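Local coordinates for mandelate racemase/muconate lactonizing enzyme family protein (Bradyrhizobium sp. ORS 278, PDB 3TOY) that belongs to the mandelate racemase/muconate lactonizing enzyme family of the enolase superfamily and binds calcium in its barrel domain, at residues Ala257-Arg260 with Pro266-Ala269; Glu271-Pro276 with Ala285-Phe290; Glu281-Gly286 with Ala314-Ser319; Asp289-Asp294 with Leu305-Gln310. One frame throughout, in Å; residues are numbered along the deposited sequence. Where two conformers were deposited one is given.

Contact 1 of 4, residues Ala257-Arg260 with Pro266-Ala269. With CA (calcium ion), chain I.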
loop_
_atom_site.group_PDB
_atom_site.type_symbol
_atom_site.label_atom_id
_atom_site.label_comp_id
_atom_site.label_asym_id
_atom_site.label_seq_id
_atom_site.Cartn_x
_atom_site.Cartn_y
_atom_site.Cartn_z
ATOM N N ALA A 257 -4.787 -5.029 15.454
ATOM C CA ALA A 257 -4.762 -3.924 14.494
ATOM C C ALA A 257 -6.133 -3.700 13.862
ATOM O O ALA A 257 -6.561 -2.567 13.648
ATOM C CB ALA A 257 -3.695 -4.203 13.389
ATOM N N ALA A 258 -6.833 -4.786 13.568
ATOM C CA ALA A 258 -8.151 -4.653 12.970
ATOM C C ALA A 258 -9.147 -4.018 13.955
ATOM O O ALA A 258 -9.963 -3.167 13.574
ATOM C CB ALA A 258 -8.639 -6.008 12.495
ATOM N N VAL A 259 -9.071 -4.410 15.226
ATOM C CA VAL A 259 -9.901 -3.752 16.251
ATOM C C VAL A 259 -9.524 -2.287 16.356
ATOM O O VAL A 259 -10.390 -1.398 16.360
ATOM C CB VAL A 259 -9.753 -4.447 17.622
ATOM C CG1 VAL A 259 -10.538 -3.680 18.732
ATOM C CG2 VAL A 259 -10.235 -5.902 17.527
ATOM N N ARG A 260 -8.227 -2.018 16.428
ATOM C CA ARG A 260 -7.780 -0.642 16.559
ATOM C C ARG A 260 -8.310 0.239 15.427
ATOM O O ARG A 260 -8.745 1.381 15.650
ATOM C CB ARG A 260 -6.265 -0.604 16.524
ATOM C CG ARG A 260 -5.669 0.798 16.708
ATOM C CD ARG A 260 -4.185 0.758 16.427
ATOM N NE ARG A 260 -3.610 2.099 16.468
ATOM C CZ ARG A 260 -2.489 2.437 15.831
ATOM N NH1 ARG A 260 -1.849 1.541 15.106
ATOM N NH2 ARG A 260 -2.013 3.673 15.912
ATOM N N PRO A 266 -9.183 4.247 22.459
ATOM C CA PRO A 266 -7.808 3.811 22.271
ATOM C C PRO A 266 -7.626 2.366 22.715
ATOM O O PRO A 266 -8.202 1.932 23.728
ATOM C CB PRO A 266 -7.001 4.782 23.127
ATOM C CG PRO A 266 -7.875 6.083 23.142
ATOM C CD PRO A 266 -9.291 5.533 23.178
ATOM N N ILE A 267 -6.820 1.627 21.959
ATOM C CA ILE A 267 -6.538 0.230 22.268
ATOM C C ILE A 267 -5.194 0.153 22.972
ATOM O O ILE A 267 -4.202 0.690 22.478
ATOM C CB ILE A 267 -6.462 -0.590 20.967
ATOM C CG1 ILE A 267 -7.815 -0.548 20.256
ATOM C CG2 ILE A 267 -6.065 -2.035 21.248
ATOM C CD1 ILE A 267 -9.032 -1.057 21.147
ATOM N N GLN A 268 -5.183 -0.498 24.136
ATOM C CA GLN A 268 -3.983 -0.692 24.960
ATOM C C GLN A 268 -3.595 -2.183 24.918
ATOM O O GLN A 268 -4.462 -3.062 24.942
ATOM C CB GLN A 268 -4.316 -0.296 26.421
ATOM C CG GLN A 268 -3.235 -0.582 27.456
ATOM C CD GLN A 268 -2.015 0.296 27.269
ATOM O OE1 GLN A 268 -1.213 0.054 26.363
ATOM N NE2 GLN A 268 -1.861 1.339 28.127
ATOM N N ALA A 269 -2.295 -2.456 24.847
ATOM C CA ALA A 269 -1.812 -3.841 24.808
ATOM C C ALA A 269 -0.349 -3.857 25.160
ATOM O O ALA A 269 0.242 -2.816 25.374
ATOM C CB ALA A 269 -2.052 -4.486 23.419
HETATM CA CA CA I . -8.918 3.638 16.350
HETATM O O HOH W 1 -9.273 4.464 14.343
HETATM O O HOH W 2 -8.356 2.994 18.551
HETATM O O HOH W 3 -6.474 4.323 16.278
#
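Ile267 and Val259 meet at about a right angle, a strand side chain laid across a helix side chain. The touching atoms are the methyl ends, Val259 CG1 and Ile267 CD1, 3.9 Å apart. Farther back along the same isoleucine, CG1 lies against the helix backbone itself, 3.7 Å from Arg260 CA, and it keeps 4.0 Å from Arg260 CB. Ile267 thus applies two successive atoms to two successive residues of the helix, and the contact is purely apolar. The torsions divide the work: Ile267 carries CG1 opposite its own carbonyl carbon (chi1 -62°), while Val259 holds CG1 opposite its backbone N (chi1 175°).

Arg260 contributes only the base of its side chain here. The rest runs extended from CG to NE, and the guanidinium is engaged elsewhere, NE in a salt bridge with Asp289 and NH1 in a hydrogen bond to Gly286 O. The carbonyl of the same residue binds a calcium ion, Arg260 O lying 2.4 Å from the metal; three waters and Ser263 O complete the ligands found around it. One residue therefore serves an apolar contact, an ion pair and a metal.

Helix 253-262 is the crossover of a beta-alpha-beta unit between the parallel strands 243-245 and 267-269, and Ile267 packs it onto the second of them. Val259 also touches Pro226, Ala229 and Ile233 of helix 226-236, Ile267 reaches Ile233 and Ile244, and strand 267-269 lies in the sheet between 243-245 and 290-291.

Contact 2 of 4, residues Glu271-Pro276 with Ala285-Phe290. With CA (calcium ion), chain E.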
loop_
_atom_site.group_PDB
_atom_site.type_symbol
_atom_site.label_atom_id
_atom_site.label_comp_id
_atom_site.label_asym_id
_atom_site.label_seq_id
_atom_site.Cartn_x
_atom_site.Cartn_y
_atom_site.Cartn_z
ATOM N N GLU A 271 1.373 -6.043 27.571
ATOM C CA GLU A 271 1.878 -6.628 28.829
ATOM C C GLU A 271 2.333 -8.061 28.636
ATOM O O GLU A 271 2.999 -8.622 29.503
ATOM C CB GLU A 271 0.807 -6.581 29.921
ATOM C CG GLU A 271 -0.292 -7.649 29.787
ATOM C CD GLU A 271 -1.514 -7.286 30.615
ATOM O OE1 GLU A 271 -2.014 -6.160 30.467
ATOM O OE2 GLU A 271 -1.985 -8.125 31.408
ATOM N N ASN A 272 1.963 -8.673 27.510
ATOM C CA ASN A 272 2.358 -10.044 27.254
ATOM C C ASN A 272 3.316 -10.262 26.072
ATOM O O ASN A 272 3.644 -11.418 25.745
ATOM C CB ASN A 272 1.105 -10.943 27.151
ATOM C CG ASN A 272 0.402 -11.060 28.480
ATOM O OD1 ASN A 272 1.061 -11.322 29.474
ATOM N ND2 ASN A 272 -0.903 -10.799 28.524
ATOM N N TRP A 273 3.796 -9.173 25.463
ATOM C CA TRP A 273 4.727 -9.272 24.351
ATOM C C TRP A 273 6.170 -9.422 24.843
ATOM O O TRP A 273 6.541 -8.945 25.936
ATOM C CB TRP A 273 4.603 -8.076 23.389
ATOM C CG TRP A 273 3.216 -7.914 22.820
ATOM C CD1 TRP A 273 2.287 -8.899 22.647
ATOM C CD2 TRP A 273 2.621 -6.708 22.311
ATOM N NE1 TRP A 273 1.136 -8.369 22.089
ATOM C CE2 TRP A 273 1.325 -7.034 21.866
ATOM C CE3 TRP A 273 3.062 -5.379 22.189
ATOM C CZ2 TRP A 273 0.448 -6.083 21.339
ATOM C CZ3 TRP A 273 2.172 -4.413 21.652
ATOM C CH2 TRP A 273 0.895 -4.781 21.242
ATOM N N TRP A 274 6.979 -10.079 24.032
ATOM C CA TRP A 274 8.323 -10.515 24.456
ATOM C C TRP A 274 9.434 -9.660 23.863
ATOM O O TRP A 274 9.648 -9.691 22.651
ATOM C CB TRP A 274 8.534 -12.005 24.073
ATOM C CG TRP A 274 7.568 -12.893 24.790
ATOM C CD1 TRP A 274 6.447 -13.477 24.286
ATOM C CD2 TRP A 274 7.620 -13.248 26.190
ATOM N NE1 TRP A 274 5.790 -14.177 25.288
ATOM C CE2 TRP A 274 6.510 -14.066 26.456
ATOM C CE3 TRP A 274 8.512 -12.948 27.234
ATOM C CZ2 TRP A 274 6.245 -14.585 27.732
ATOM C CZ3 TRP A 274 8.261 -13.477 28.516
ATOM C CH2 TRP A 274 7.140 -14.286 28.742
ATOM N N PHE A 275 10.154 -8.939 24.728
ATOM C CA PHE A 275 11.413 -8.275 24.385
ATOM C C PHE A 275 11.259 -7.148 23.372
ATOM O O PHE A 275 10.163 -6.940 22.841
ATOM C CB PHE A 275 12.460 -9.290 23.915
ATOM C CG PHE A 275 12.937 -10.180 25.030
ATOM C CD1 PHE A 275 13.916 -9.740 25.898
ATOM C CD2 PHE A 275 12.353 -11.428 25.225
ATOM C CE1 PHE A 275 14.353 -10.553 26.961
ATOM C CE2 PHE A 275 12.760 -12.246 26.270
ATOM C CZ PHE A 275 13.761 -11.800 27.137
ATOM N N PRO A 276 12.344 -6.395 23.144
ATOM C CA PRO A 276 12.191 -5.272 22.217
ATOM C C PRO A 276 11.687 -5.717 20.850
ATOM O O PRO A 276 10.895 -4.988 20.215
ATOM C CB PRO A 276 13.604 -4.691 22.143
ATOM C CG PRO A 276 14.091 -4.871 23.616
ATOM C CD PRO A 276 13.578 -6.270 23.962
ATOM N N ALA A 285 2.959 -3.897 12.922
ATOM C CA ALA A 285 1.615 -4.305 12.553
ATOM C C ALA A 285 0.537 -3.257 12.902
ATOM O O ALA A 285 -0.597 -3.372 12.448
ATOM C CB ALA A 285 1.278 -5.645 13.192
ATOM N N GLY A 286 0.900 -2.224 13.662
ATOM C CA GLY A 286 -0.062 -1.221 14.143
ATOM C C GLY A 286 -1.085 -1.829 15.105
ATOM O O GLY A 286 -2.247 -1.474 15.086
ATOM N N ALA A 287 -0.633 -2.721 15.968
ATOM C CA ALA A 287 -1.543 -3.429 16.889
ATOM C C ALA A 287 -2.323 -2.518 17.875
ATOM O O ALA A 287 -3.481 -2.809 18.200
ATOM C CB ALA A 287 -0.760 -4.497 17.657
ATOM N N SER A 288 -1.704 -1.450 18.375
ATOM C CA SER A 288 -2.351 -0.661 19.436
ATOM C C SER A 288 -2.035 0.828 19.398
ATOM O O SER A 288 -1.088 1.258 18.735
ATOM C CB SER A 288 -1.973 -1.241 20.799
ATOM O OG SER A 288 -0.574 -1.053 21.033
ATOM N N ASP A 289 -2.863 1.618 20.092
ATOM C CA ASP A 289 -2.651 3.047 20.232
ATOM C C ASP A 289 -1.730 3.354 21.360
ATOM O O ASP A 289 -0.965 4.308 21.271
ATOM C CB ASP A 289 -3.986 3.759 20.498
ATOM C CG ASP A 289 -4.964 3.528 19.374
ATOM O OD1 ASP A 289 -4.679 4.023 18.267
ATOM O OD2 ASP A 289 -5.981 2.838 19.559
ATOM N N PHE A 290 -1.843 2.557 22.429
ATOM C CA PHE A 290 -1.032 2.713 23.633
ATOM C C PHE A 290 -0.301 1.373 23.828
ATOM O O PHE A 290 -0.767 0.329 23.350
ATOM C CB PHE A 290 -1.947 2.891 24.866
ATOM C CG PHE A 290 -2.815 4.150 24.848
ATOM C CD1 PHE A 290 -2.482 5.247 24.062
ATOM C CD2 PHE A 290 -3.935 4.233 25.666
ATOM C CE1 PHE A 290 -3.280 6.390 24.094
ATOM C CE2 PHE A 290 -4.725 5.381 25.705
ATOM C CZ PHE A 290 -4.381 6.452 24.930
HETATM CA CA CA E . -3.978 -6.452 31.842
HETATM O O HOH W 4 -4.801 -7.410 29.956
HETATM O O HOH W 5 -3.309 -5.599 34.043
#
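Trp273 turns CG opposite its carbonyl carbon (chi1 -58°), and with chi2 at -26° this carries the six-membered end of the indole toward Ala287 and Ser288, although Trp273 CA and Ala287 CA, the nearest such pair, are 11.4 Å apart. Ser288 differs, with OG set between its backbone N and carbonyl carbon (chi1 67°).

CH2 is the nearest ring atom to both neighbours, and CZ2 also lies near the Ala287 methyl. That methyl approaches the ring obliquely, Ala287 CB lying 4.0 Å from Trp273 CH2. The hydroxyl of Ser288 comes up at the edge near the ring plane, with OG likewise 4.0 Å from Trp273 CH2. That hydroxyl spends its proton on its own chain: Ser288 OG donates to Phe290 O across 2.7 Å, standing out of the carbonyl plane. The bond ties the serine to the residue two positions on. On the five-membered ring, Trp273 NE1 donates to Gln250 O, while the six-membered ring is left to packing against Ala287 and Ser288.

Between the two segments runs helix 275-285, closed at Gly286 by a Schellman motif. The indole thus spans from the residues just before this helix to those just after it, and Leu253 of helix 253-262 also touches it. Two residues ahead of the tryptophan, Glu271 grips a calcium ion with both carboxylate oxygens, OE1 at 2.4 Å and OE2 at 2.6 Å from the metal. Asp219 and Glu245 join it there, an acidic trio on successive strand ends typical of the metal site of enolase-superfamily barrels.

Contact 3 of 4, residues Glu281-Gly286 with Ala314-Ser319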
loop_
_atom_site.group_PDB
_atom_site.type_symbol
_atom_site.label_atom_id
_atom_site.label_comp_id
_atom_site.label_asym_id
_atom_site.label_seq_id
_atom_site.Cartn_x
_atom_site.Cartn_y
_atom_site.Cartn_z
ATOM N N GLU A 281 7.685 -5.752 16.219
ATOM C CA GLU A 281 6.672 -6.381 15.344
ATOM C C GLU A 281 5.235 -5.909 15.608
ATOM O O GLU A 281 4.441 -5.689 14.653
ATOM C CB GLU A 281 6.740 -7.914 15.392
ATOM C CG GLU A 281 8.100 -8.518 14.937
ATOM C CD GLU A 281 8.527 -8.114 13.512
ATOM O OE1 GLU A 281 7.682 -7.680 12.689
ATOM O OE2 GLU A 281 9.732 -8.226 13.209
ATOM N N ALA A 282 4.869 -5.767 16.875
ATOM C CA ALA A 282 3.543 -5.221 17.209
ATOM C C ALA A 282 3.329 -3.822 16.653
ATOM O O ALA A 282 2.259 -3.507 16.141
ATOM C CB ALA A 282 3.306 -5.229 18.736
ATOM N N ILE A 283 4.349 -2.989 16.744
ATOM C CA ILE A 283 4.267 -1.602 16.266
ATOM C C ILE A 283 4.223 -1.594 14.747
ATOM O O ILE A 283 3.480 -0.802 14.137
ATOM C CB ILE A 283 5.442 -0.758 16.805
ATOM C CG1 ILE A 283 5.246 -0.547 18.321
ATOM C CG2 ILE A 283 5.546 0.574 16.088
ATOM C CD1 ILE A 283 6.470 0.062 19.076
ATOM N N ALA A 284 5.004 -2.478 14.132
ATOM C CA ALA A 284 5.016 -2.591 12.682
ATOM C C ALA A 284 3.639 -3.029 12.184
ATOM O O ALA A 284 3.203 -2.593 11.151
ATOM C CB ALA A 284 6.070 -3.583 12.219
ATOM N N ALA A 285 2.959 -3.897 12.922
ATOM C CA ALA A 285 1.615 -4.305 12.553
ATOM C C ALA A 285 0.537 -3.257 12.902
ATOM O O ALA A 285 -0.597 -3.372 12.448
ATOM C CB ALA A 285 1.278 -5.645 13.192
ATOM N N GLY A 286 0.900 -2.224 13.662
ATOM C CA GLY A 286 -0.062 -1.221 14.143
ATOM C C GLY A 286 -1.085 -1.829 15.105
ATOM O O GLY A 286 -2.247 -1.474 15.086
ATOM N N ALA A 314 7.187 5.974 17.410
ATOM C CA ALA A 314 5.846 5.635 16.929
ATOM C C ALA A 314 4.764 6.549 17.490
ATOM O O ALA A 314 3.588 6.381 17.130
ATOM C CB ALA A 314 5.506 4.201 17.276
ATOM N N SER A 315 5.140 7.460 18.387
ATOM C CA SER A 315 4.209 8.335 19.136
ATOM C C SER A 315 3.138 7.538 19.897
ATOM O O SER A 315 1.937 7.769 19.749
ATOM C CB SER A 315 3.566 9.406 18.236
ATOM O OG SER A 315 4.584 10.135 17.564
ATOM N N ILE A 316 3.599 6.563 20.676
ATOM C CA ILE A 316 2.722 5.666 21.416
ATOM C C ILE A 316 2.917 5.913 22.908
ATOM O O ILE A 316 4.000 5.659 23.463
ATOM C CB ILE A 316 3.019 4.193 21.088
ATOM C CG1 ILE A 316 2.637 3.917 19.625
ATOM C CG2 ILE A 316 2.216 3.242 22.024
ATOM C CD1 ILE A 316 2.909 2.492 19.192
ATOM N N PRO A 317 1.887 6.449 23.564
ATOM C CA PRO A 317 1.989 6.608 25.017
ATOM C C PRO A 317 2.289 5.259 25.658
ATOM O O PRO A 317 1.621 4.276 25.366
ATOM C CB PRO A 317 0.580 7.044 25.410
ATOM C CG PRO A 317 0.103 7.804 24.175
ATOM C CD PRO A 317 0.594 6.936 23.041
ATOM N N MET A 318 3.248 5.248 26.574
ATOM C CA MET A 318 3.758 4.004 27.152
ATOM C C MET A 318 3.521 3.976 28.663
ATOM O O MET A 318 4.000 4.852 29.374
ATOM C CB MET A 318 5.253 3.911 26.854
ATOM C CG MET A 318 5.941 2.643 27.326
ATOM S SD MET A 318 7.498 2.518 26.397
ATOM C CE MET A 318 8.512 1.447 27.452
ATOM N N SER A 319 2.780 2.962 29.115
ATOM C CA SER A 319 2.472 2.741 30.522
ATOM C C SER A 319 3.204 1.484 31.000
ATOM O O SER A 319 3.902 0.845 30.214
ATOM C CB SER A 319 0.955 2.579 30.672
ATOM O OG SER A 319 0.303 3.805 30.370
#
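Ile283 lays its two branches on two residues at and just beyond the C-terminal end of helix 300-314. The CG2 methyl meets the methyl of Ala314, with Ile283 CG2 and Ala314 CB 3.8 Å apart. The longer branch goes to Ile316, whose terminal methyl meets it one atom before the end of that branch: Ile316 CD1 lies 3.9 Å from Ile283 CG1. The two isoleucines cross obliquely. Both place CG1 opposite the carbonyl carbon, Ile283 with chi1 -70°, which leaves its CG2 opposite the backbone N and facing the alanine.

Both segments contain a helix end finished by a Schellman motif, at Gly286 after helix 275-285 and at Ser315 after helix 300-314. The turn at Ser315 separates the two partners of Ile283, and both neighbouring residues still direct their side chains at the isoleucine. These helices follow one another in the enolase-type barrel, with strand 290-291 between them, so the contact joins their C-terminal ends.

Gln310 of helix 300-314 also packs on Ile283, while Ile316 rests on Ile291 of the strand. Away from this apolar patch, Ser315 OG is hydrogen-bonded to Asn252 of a neighbouring subunit, and Glu281 OE1 to Ser254 of another.

Contact 4 of 4, residues Asp289-Asp294 with Leu305-Gln310. With P4C (O-acetaldehydyl-hexaethylene glycol), chain H.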
loop_
_atom_site.group_PDB
_atom_site.type_symbol
_atom_site.label_atom_id
_atom_site.label_comp_id
_atom_site.label_asym_id
_atom_site.label_seq_id
_atom_site.Cartn_x
_atom_site.Cartn_y
_atom_site.Cartn_z
ATOM N N ASP A 289 -2.863 1.618 20.092
ATOM C CA ASP A 289 -2.651 3.047 20.232
ATOM C C ASP A 289 -1.730 3.354 21.360
ATOM O O ASP A 289 -0.965 4.308 21.271
ATOM C CB ASP A 289 -3.986 3.759 20.498
ATOM C CG ASP A 289 -4.964 3.528 19.374
ATOM O OD1 ASP A 289 -4.679 4.023 18.267
ATOM O OD2 ASP A 289 -5.981 2.838 19.559
ATOM N N PHE A 290 -1.843 2.557 22.429
ATOM C CA PHE A 290 -1.032 2.713 23.633
ATOM C C PHE A 290 -0.301 1.373 23.828
ATOM O O PHE A 290 -0.767 0.329 23.350
ATOM C CB PHE A 290 -1.947 2.891 24.866
ATOM C CG PHE A 290 -2.815 4.150 24.848
ATOM C CD1 PHE A 290 -2.482 5.247 24.062
ATOM C CD2 PHE A 290 -3.935 4.233 25.666
ATOM C CE1 PHE A 290 -3.280 6.390 24.094
ATOM C CE2 PHE A 290 -4.725 5.381 25.705
ATOM C CZ PHE A 290 -4.381 6.452 24.930
ATOM N N ILE A 291 0.797 1.375 24.592
ATOM C CA ILE A 291 1.411 0.112 25.000
ATOM C C ILE A 291 1.693 0.172 26.502
ATOM O O ILE A 291 1.847 1.251 27.051
ATOM C CB ILE A 291 2.759 -0.227 24.252
ATOM C CG1 ILE A 291 3.802 0.880 24.441
ATOM C CG2 ILE A 291 2.466 -0.531 22.729
ATOM C CD1 ILE A 291 5.150 0.517 23.857
ATOM N N MET A 292 1.781 -1.000 27.111
ATOM C CA MET A 292 2.155 -1.132 28.521
ATOM C C MET A 292 3.037 -2.370 28.723
ATOM O O MET A 292 2.543 -3.443 29.116
ATOM C CB MET A 292 0.900 -1.215 29.411
ATOM C CG MET A 292 -0.165 -2.211 28.977
ATOM S SD MET A 292 -1.660 -2.103 30.011
ATOM C CE MET A 292 -1.129 -3.019 31.504
ATOM N N PRO A 293 4.335 -2.242 28.422
ATOM C CA PRO A 293 5.212 -3.396 28.606
ATOM C C PRO A 293 5.248 -3.831 30.082
ATOM O O PRO A 293 4.997 -3.013 30.971
ATOM C CB PRO A 293 6.585 -2.883 28.169
ATOM C CG PRO A 293 6.311 -1.636 27.350
ATOM C CD PRO A 293 5.044 -1.061 27.885
ATOM N N ASP A 294 5.515 -5.117 30.290
ATOM C CA ASP A 294 5.780 -5.710 31.605
ATOM C C ASP A 294 7.290 -5.875 31.708
ATOM O O ASP A 294 7.927 -6.482 30.829
ATOM C CB ASP A 294 5.094 -7.084 31.655
ATOM C CG ASP A 294 5.165 -7.741 33.036
ATOM O OD1 ASP A 294 6.229 -7.633 33.702
ATOM O OD2 ASP A 294 4.154 -8.356 33.429
ATOM N N LEU A 305 14.172 0.219 28.099
ATOM C CA LEU A 305 14.766 1.429 27.525
ATOM C C LEU A 305 14.797 1.403 25.984
ATOM O O LEU A 305 14.607 2.443 25.327
ATOM C CB LEU A 305 16.171 1.683 28.100
ATOM C CG LEU A 305 16.192 1.989 29.604
ATOM C CD1 LEU A 305 17.639 1.950 30.117
ATOM C CD2 LEU A 305 15.521 3.322 29.970
ATOM N N ASN A 306 15.048 0.242 25.401
ATOM C CA ASN A 306 14.984 0.068 23.948
ATOM C C ASN A 306 13.564 0.391 23.474
ATOM O O ASN A 306 13.358 1.186 22.544
ATOM C CB ASN A 306 15.315 -1.390 23.602
ATOM C CG ASN A 306 15.434 -1.669 22.090
ATOM O OD1 ASN A 306 14.535 -1.375 21.265
ATOM N ND2 ASN A 306 16.549 -2.319 21.730
ATOM N N VAL A 307 12.588 -0.254 24.113
ATOM C CA VAL A 307 11.169 -0.045 23.754
ATOM C C VAL A 307 10.720 1.419 23.964
ATOM O O VAL A 307 9.890 1.928 23.231
ATOM C CB VAL A 307 10.226 -1.053 24.498
ATOM C CG1 VAL A 307 8.731 -0.726 24.238
ATOM C CG2 VAL A 307 10.513 -2.486 24.024
ATOM N N ALA A 308 11.292 2.123 24.932
ATOM C CA ALA A 308 10.937 3.513 25.140
ATOM C C ALA A 308 11.306 4.334 23.891
ATOM O O ALA A 308 10.588 5.261 23.538
ATOM C CB ALA A 308 11.656 4.082 26.362
ATOM N N GLY A 309 12.427 3.988 23.254
ATOM C CA GLY A 309 12.870 4.702 22.027
ATOM C C GLY A 309 11.902 4.409 20.877
ATOM O O GLY A 309 11.521 5.309 20.117
ATOM N N GLN A 310 11.498 3.155 20.759
ATOM C CA GLN A 310 10.533 2.744 19.747
ATOM C C GLN A 310 9.212 3.464 19.951
ATOM O O GLN A 310 8.602 3.933 18.998
ATOM C CB GLN A 310 10.248 1.246 19.842
ATOM C CG GLN A 310 11.417 0.318 19.500
ATOM C CD GLN A 310 10.961 -1.121 19.501
ATOM O OE1 GLN A 310 9.902 -1.431 18.970
ATOM N NE2 GLN A 310 11.745 -2.013 20.123
HETATM O O1 P4C H . 15.706 5.572 25.201
HETATM C C2 P4C H . 15.388 5.358 26.584
HETATM C C3 P4C H . 15.837 6.538 27.443
HETATM O O4 P4C H . 17.183 6.350 27.892
HETATM C C5 P4C H . 17.393 6.880 29.212
HETATM C C6 P4C H . 18.861 6.816 29.628
HETATM O O7 P4C H . 19.230 5.477 29.958
HETATM C C8 P4C H . 20.634 5.200 29.932
HETATM C C9 P4C H . 20.816 3.682 29.934
HETATM O O10 P4C H . 21.305 3.246 28.661
HETATM C C11 P4C H . 21.068 1.862 28.402
HETATM C C12 P4C H . 21.372 1.567 26.934
HETATM O O13 P4C H . 20.319 2.039 26.083
HETATM C C14 P4C H . 20.439 1.513 24.756
HETATM C C15 P4C H . 19.465 2.233 23.826
HETATM O O16 P4C H . 18.194 1.578 23.851
#
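Val307 faces Ile291 and Pro293 from the helix, and the path of Ile291 shows how the strand side reaches it. From CB the chain divides: CG2 goes opposite the carbonyl carbon, while CG1 enters the tighter position between the backbone N and the carbonyl carbon (chi1 57°). From CG1 the chain runs on extended, with chi2 at 174°, which carries the tip clear of the strand backbone. Of the isoleucine's side-chain atoms it is CD1 that meets the helix, 3.8 Å from Val307 CG1. The same valine methyl receives Pro293, whose ring atom CG stands 4.0 Å from Val307 CG1; these two side chains pass each other in opposite directions. One methyl therefore serves one residue of the short, weakly bonded strand and one of the loop that follows.

One turn along from the valine, Gln310 NE2 is hydrogen-bonded to Pro276 O, which links this helix to the start of helix 275-285. Away from the strand, Leu305 packs on the bound o-acetaldehydyl-hexaethylene glycol, its CD1 lying 3.6 Å from ligand atom C9.

Helix 300-314 thus covers the end of strand 290-291, the next element before it in the barrel. Ile291 also touches Ala311 and Pro293 touches Trp304, both on this helix, while Phe279 of helix 275-285 packs on Pro293.

Overall arrangement
Contacts 1, 3 and 4 are apolar where their segments touch; contact 2 adds a serine hydroxyl at the edge of the one aromatic ring involved. All belong to the barrel domain. Contacts 1, 2 and 4 are buried, whereas contact 3, at the helix ends, is partly exposed. Contacts 2 and 3 share Ala285 and Gly286 and use helix 275-285; contacts 2 and 4 share Asp289 and Phe290. Asp289 connects contact 1 to contacts 2 and 4, its OD2 bonded to Ile267 N. Backbone bonds of Ile291 with Pro317 and Ser319 join contacts 3 and 4. Calcium accompanies contacts 1 and 2, through a carbonyl and a carboxylate respectively; one glycol molecule lies against contact 4, and another touches Pro317 of contact 3.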